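PDB 4N13: phosphate ABC transporter, periplasmic phosphate-binding protein, which binds inorganic phosphate with micromolar affinity and serves as the solute-binding component of the PstSACB ABC transporter for phosphate import. Local coordinates for residues A[51-54]-A[55-59]; A[240-243]-A[244-248]. All coordinates share one frame; numbering follows the deposited sequence.

How the contacts relate
Contacts 1 and 2 are the last turns of helices 49-57 and 237-246, with centres about 20 Å apart and nearest atoms about 9 Å apart, so they do not touch. Strand 63-66 lies between them: Ile-53 of contact 1 rests on Ala-64 and Ser-66, whereas Ile-243 and Met-246 of contact 2 rest on Ile-63 and Ile-65, the alternation expected of helices packed on opposite faces of a sheet. Contact 1 is the nearer to the residues inferred by similarity to bind phosphate: the side chain of Ile-53 is about 5 Å from that of Ser-49, whereas in contact 2 that of Met-246 is about 10 Å from that of Ser-19.

Contact 1: A[51-54]-A[55-59]; sequences VGIN and GLFNK
The closing turns of helix 49-57, ended by a Schellman motif, bring Ile-53 against Phe-57 and Asn-54 against Asn-58. On the inward side, the two apolar side chains run side by side and point the same way. The CG2 branch of Ile-53 sits over one face of the Phe-57 ring, 4.2 Å from its centroid, a CH-pi contact whose nearest carbon is CE2 of Phe-57. With CG1 of Ile-53 beside the backbone N (chi1 -64°), CG2 takes the place anti to that N, from which it reaches the ring. The carbonyl O of Ile-53 also lies over a face of the ring, 3.6 Å from CG of Phe-57. The branched isoleucine also meets Ala-64 and Ser-66 of strand 63-66, while Glu-74 touches both it and the phenylalanine.

The other pair is polar and outward. Asn-54 O is gripped twice by Asn-58: its backbone N bonds at 3.0 Å, and its amide ND2 at 2.9 Å with a fairly straight N-H (163°). The donors arrive from opposite faces of the carbonyl plane. The oxygen lies near the plane of the Asn-58 amide, which is turned 62° from that of Asn-54.

Beyond this, Lys-59 enters the left-handed region of the backbone, and its N bonds to Leu-56 O at 3.0 Å while Ile-60 N turns back to Gly-55 O. Its long charged chain suits the exposed turn. Asn-58 ND2 gives Asn-54 O a second donor near the helix end, which should help fix the last turn and the rotation of the asparagine amide.

Contact 2: A[240-243]-A[244-248]; sequences TQFI and DFMTS
Gln-241 O is held by two donors: the backbone N of Phe-245 at 3.1 Å and a water at 2.8 Å. The same water gives its other proton to OD2 of Asp-244, also at 2.8 Å, so the carboxylate is tied through it to the carbonyl three residues back. Asp-244 is on the exposed side of the helix, where an acidic group can meet solvent, and with its CG anti to its own backbone N (chi1 177°) OD2 comes within reach of the water on Gln-241 O.

On the buried side Phe-242 and Met-246, one turn apart, meet. The sulfur comes up beside the CE2 side of the ring in a Met-aromatic contact: SD of Met-246 lies 3.6 Å from CE2 of Phe-242 and approaches obliquely, neither squarely above the ring nor in its plane. CG of the methionine, placed anti to the carbonyl carbon, is also close to CE2 and carries the sulfur to it. A flexible, polarisable methionine suits this place, since it must fit against the ring, Met-29 of helix 23-36 and strands 63-66 and 223-230 at once.

This is the end of helix 237-246, which covers the sheet of one lobe of the class II binding-protein fold and leans on helix 23-36. Phe-245 meets the ring of Tyr-33 there, while its CD2 stays 4.5 Å from CE1 of Phe-242. Ile-243, on the sheet-facing side, packs its branched chain on Ile-63, Ile-228 and Thr-230. Its carbonyl O receives Thr-247 N at 3.1 Å, and Thr-247 OG1 stands 3.2 Å from that same Ile-243 O. Thr-247 is where the backbone leaves the helix, and Ser-248 takes the N-cap position of helix 249-257.

Contact 1: A[51-54]-A[55-59]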
loop_
_atom_site.group_PDB
_atom_site.type_symbol
_atom_site.label_atom_id
_atom_site.label_comp_id
_atom_site.label_asym_id
_atom_site.label_seq_id
_atom_site.Cartn_x
_atom_site.Cartn_y
_atom_site.Cartn_z
ATOM N N VAL A 51 10.364 -13.233 3.424
ATOM C CA VAL A 51 10.585 -14.343 4.343
ATOM C C VAL A 51 9.383 -15.292 4.352
ATOM O O VAL A 51 9.531 -16.509 4.396
ATOM C CB VAL A 51 10.877 -13.829 5.758
ATOM C CG1 VAL A 51 10.893 -14.972 6.759
ATOM C CG2 VAL A 51 12.210 -13.039 5.772
ATOM N N GLY A 52 8.173 -14.739 4.333
ATOM C CA GLY A 52 6.990 -15.558 4.265
ATOM C C GLY A 52 6.960 -16.440 3.033
ATOM O O GLY A 52 6.662 -17.633 3.130
ATOM N N ILE A 53 7.227 -15.863 1.869
ATOM C CA ILE A 53 7.228 -16.661 0.642
ATOM C C ILE A 53 8.343 -17.721 0.693
ATOM O O ILE A 53 8.144 -18.873 0.318
ATOM C CB ILE A 53 7.373 -15.755 -0.587
ATOM C CG1 ILE A 53 6.148 -14.828 -0.688
ATOM C CG2 ILE A 53 7.566 -16.577 -1.863
ATOM C CD1 ILE A 53 6.366 -13.653 -1.610
ATOM N N ASN A 54 9.520 -17.343 1.168
ATOM C CA ASN A 54 10.604 -18.325 1.301
ATOM C C ASN A 54 10.181 -19.451 2.248
ATOM O O ASN A 54 10.445 -20.629 1.995
ATOM C CB ASN A 54 11.869 -17.615 1.776
ATOM C CG ASN A 54 13.092 -18.493 1.746
ATOM O OD1 ASN A 54 13.709 -18.742 2.770
ATOM N ND2 ASN A 54 13.461 -18.950 0.571
ATOM N N GLY A 55 9.521 -19.105 3.344
ATOM C CA GLY A 55 9.065 -20.115 4.281
ATOM C C GLY A 55 8.006 -21.028 3.668
ATOM O O GLY A 55 7.961 -22.219 3.945
ATOM N N LEU A 56 7.135 -20.471 2.838
ATOM C CA LEU A 56 6.173 -21.260 2.073
ATOM C C LEU A 56 6.878 -22.302 1.200
ATOM O O LEU A 56 6.545 -23.501 1.245
ATOM C CB LEU A 56 5.315 -20.334 1.208
ATOM C CG LEU A 56 4.368 -20.996 0.207
ATOM C CD1 LEU A 56 3.219 -21.689 0.928
ATOM C CD2 LEU A 56 3.804 -19.960 -0.726
ATOM N N PHE A 57 7.883 -21.879 0.434
ATOM C CA PHE A 57 8.566 -22.802 -0.457
ATOM C C PHE A 57 9.330 -23.875 0.310
ATOM O O PHE A 57 9.535 -24.977 -0.208
ATOM C CB PHE A 57 9.518 -22.033 -1.359
ATOM C CG PHE A 57 8.842 -21.194 -2.411
ATOM C CD1 PHE A 57 7.546 -21.440 -2.821
ATOM C CD2 PHE A 57 9.521 -20.167 -3.002
ATOM C CE1 PHE A 57 6.963 -20.664 -3.818
ATOM C CE2 PHE A 57 8.946 -19.407 -3.981
ATOM C CZ PHE A 57 7.672 -19.654 -4.384
ATOM N N ASN A 58 9.755 -23.552 1.531
ATOM C CA ASN A 58 10.480 -24.491 2.364
ATOM C C ASN A 58 9.573 -25.246 3.348
ATOM O O ASN A 58 10.049 -25.909 4.257
ATOM C CB ASN A 58 11.645 -23.780 3.077
ATOM C CG ASN A 58 12.761 -23.472 2.137
ATOM O OD1 ASN A 58 13.587 -24.334 1.858
ATOM N ND2 ASN A 58 12.780 -22.268 1.601
ATOM N N LYS A 59 8.253 -25.164 3.143
ATOM C CA LYS A 59 7.281 -25.969 3.901
ATOM C C LYS A 59 7.225 -25.598 5.367
ATOM O O LYS A 59 6.733 -26.366 6.180
ATOM C CB LYS A 59 7.567 -27.472 3.764
ATOM C CG LYS A 59 7.788 -27.920 2.364
ATOM C CD LYS A 59 6.638 -27.555 1.471
ATOM C CE LYS A 59 6.772 -28.215 0.109
ATOM N NZ LYS A 59 5.592 -27.972 -0.763
#

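Contact 2: A[240-243]-A[244-248]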
loop_
_atom_site.group_PDB
_atom_site.type_symbol
_atom_site.label_atom_id
_atom_site.label_comp_id
_atom_site.label_asym_id
_atom_site.label_seq_id
_atom_site.Cartn_x
_atom_site.Cartn_y
_atom_site.Cartn_z
ATOM N N THR A 240 -7.823 -24.056 2.223
ATOM C CA THR A 240 -8.924 -23.506 1.438
ATOM C C THR A 240 -9.971 -22.852 2.328
ATOM O O THR A 240 -10.465 -21.769 2.030
ATOM C CB THR A 240 -9.555 -24.627 0.630
ATOM O OG1 THR A 240 -8.540 -25.180 -0.196
ATOM C CG2 THR A 240 -10.704 -24.133 -0.224
ATOM N N GLN A 241 -10.309 -23.492 3.432
ATOM C CA GLN A 241 -11.288 -22.926 4.344
ATOM C C GLN A 241 -10.843 -21.581 4.909
ATOM O O GLN A 241 -11.618 -20.645 4.979
ATOM C CB GLN A 241 -11.526 -23.872 5.509
ATOM C CG GLN A 241 -12.308 -25.141 5.154
ATOM C CD GLN A 241 -12.378 -26.105 6.326
ATOM O OE1 GLN A 241 -11.390 -26.319 7.023
ATOM N NE2 GLN A 241 -13.536 -26.684 6.546
ATOM N N PHE A 242 -9.609 -21.490 5.361
ATOM C CA PHE A 242 -9.170 -20.235 5.953
ATOM C C PHE A 242 -9.114 -19.120 4.907
ATOM O O PHE A 242 -9.510 -18.000 5.181
ATOM C CB PHE A 242 -7.828 -20.358 6.692
ATOM C CG PHE A 242 -7.479 -19.120 7.455
ATOM C CD1 PHE A 242 -8.215 -18.787 8.576
ATOM C CD2 PHE A 242 -6.486 -18.247 7.039
ATOM C CE1 PHE A 242 -7.964 -17.647 9.272
ATOM C CE2 PHE A 242 -6.216 -17.095 7.755
ATOM C CZ PHE A 242 -6.959 -16.809 8.874
ATOM N N ILE A 243 -8.611 -19.420 3.714
ATOM C CA ILE A 243 -8.569 -18.433 2.643
ATOM C C ILE A 243 -9.977 -17.964 2.283
ATOM O O ILE A 243 -10.206 -16.765 2.068
ATOM C CB ILE A 243 -7.815 -18.992 1.423
ATOM C CG1 ILE A 243 -6.358 -19.229 1.818
ATOM C CG2 ILE A 243 -7.991 -18.065 0.225
ATOM C CD1 ILE A 243 -5.512 -19.874 0.754
ATOM N N ASP A 244 -10.919 -18.895 2.247
ATOM C CA ASP A 244 -12.315 -18.551 1.994
ATOM C C ASP A 244 -12.848 -17.599 3.063
ATOM O O ASP A 244 -13.595 -16.664 2.760
ATOM C CB ASP A 244 -13.151 -19.822 1.941
ATOM C CG ASP A 244 -14.617 -19.545 1.766
ATOM O OD1 ASP A 244 -15.007 -19.087 0.678
ATOM O OD2 ASP A 244 -15.375 -19.777 2.727
ATOM N N PHE A 245 -12.421 -17.762 4.311
ATOM C CA PHE A 245 -12.807 -16.817 5.356
ATOM C C PHE A 245 -12.160 -15.446 5.145
ATOM O O PHE A 245 -12.804 -14.407 5.303
ATOM C CB PHE A 245 -12.465 -17.362 6.744
ATOM C CG PHE A 245 -12.810 -16.399 7.848
ATOM C CD1 PHE A 245 -14.128 -16.252 8.275
ATOM C CD2 PHE A 245 -11.840 -15.611 8.432
ATOM C CE1 PHE A 245 -14.453 -15.353 9.269
ATOM C CE2 PHE A 245 -12.172 -14.706 9.424
ATOM C CZ PHE A 245 -13.482 -14.582 9.843
ATOM N N MET A 246 -10.885 -15.425 4.772
ATOM C CA MET A 246 -10.163 -14.171 4.550
ATOM C C MET A 246 -10.849 -13.278 3.514
ATOM O O MET A 246 -10.818 -12.050 3.632
ATOM C CB MET A 246 -8.720 -14.434 4.115
ATOM C CG MET A 246 -7.836 -15.037 5.211
ATOM S SD MET A 246 -6.118 -15.190 4.672
ATOM C CE MET A 246 -5.656 -13.428 4.668
ATOM N N THR A 247 -11.413 -13.907 2.487
ATOM C CA THR A 247 -12.036 -13.195 1.379
ATOM C C THR A 247 -13.569 -13.101 1.527
ATOM O O THR A 247 -14.242 -12.642 0.632
ATOM C CB THR A 247 -11.651 -13.833 0.028
ATOM O OG1 THR A 247 -12.075 -15.196 -0.001
ATOM C CG2 THR A 247 -10.140 -13.785 -0.169
ATOM N N SER A 248 -14.086 -13.544 2.667
ATOM C CA SER A 248 -15.504 -13.438 2.999
ATOM C C SER A 248 -15.838 -12.020 3.466
ATOM O O SER A 248 -14.957 -11.246 3.827
ATOM C CB SER A 248 -15.846 -14.404 4.139
ATOM O OG SER A 248 -15.295 -13.928 5.368
HETATM O O HOH W 1 -14.452 -20.865 5.137
#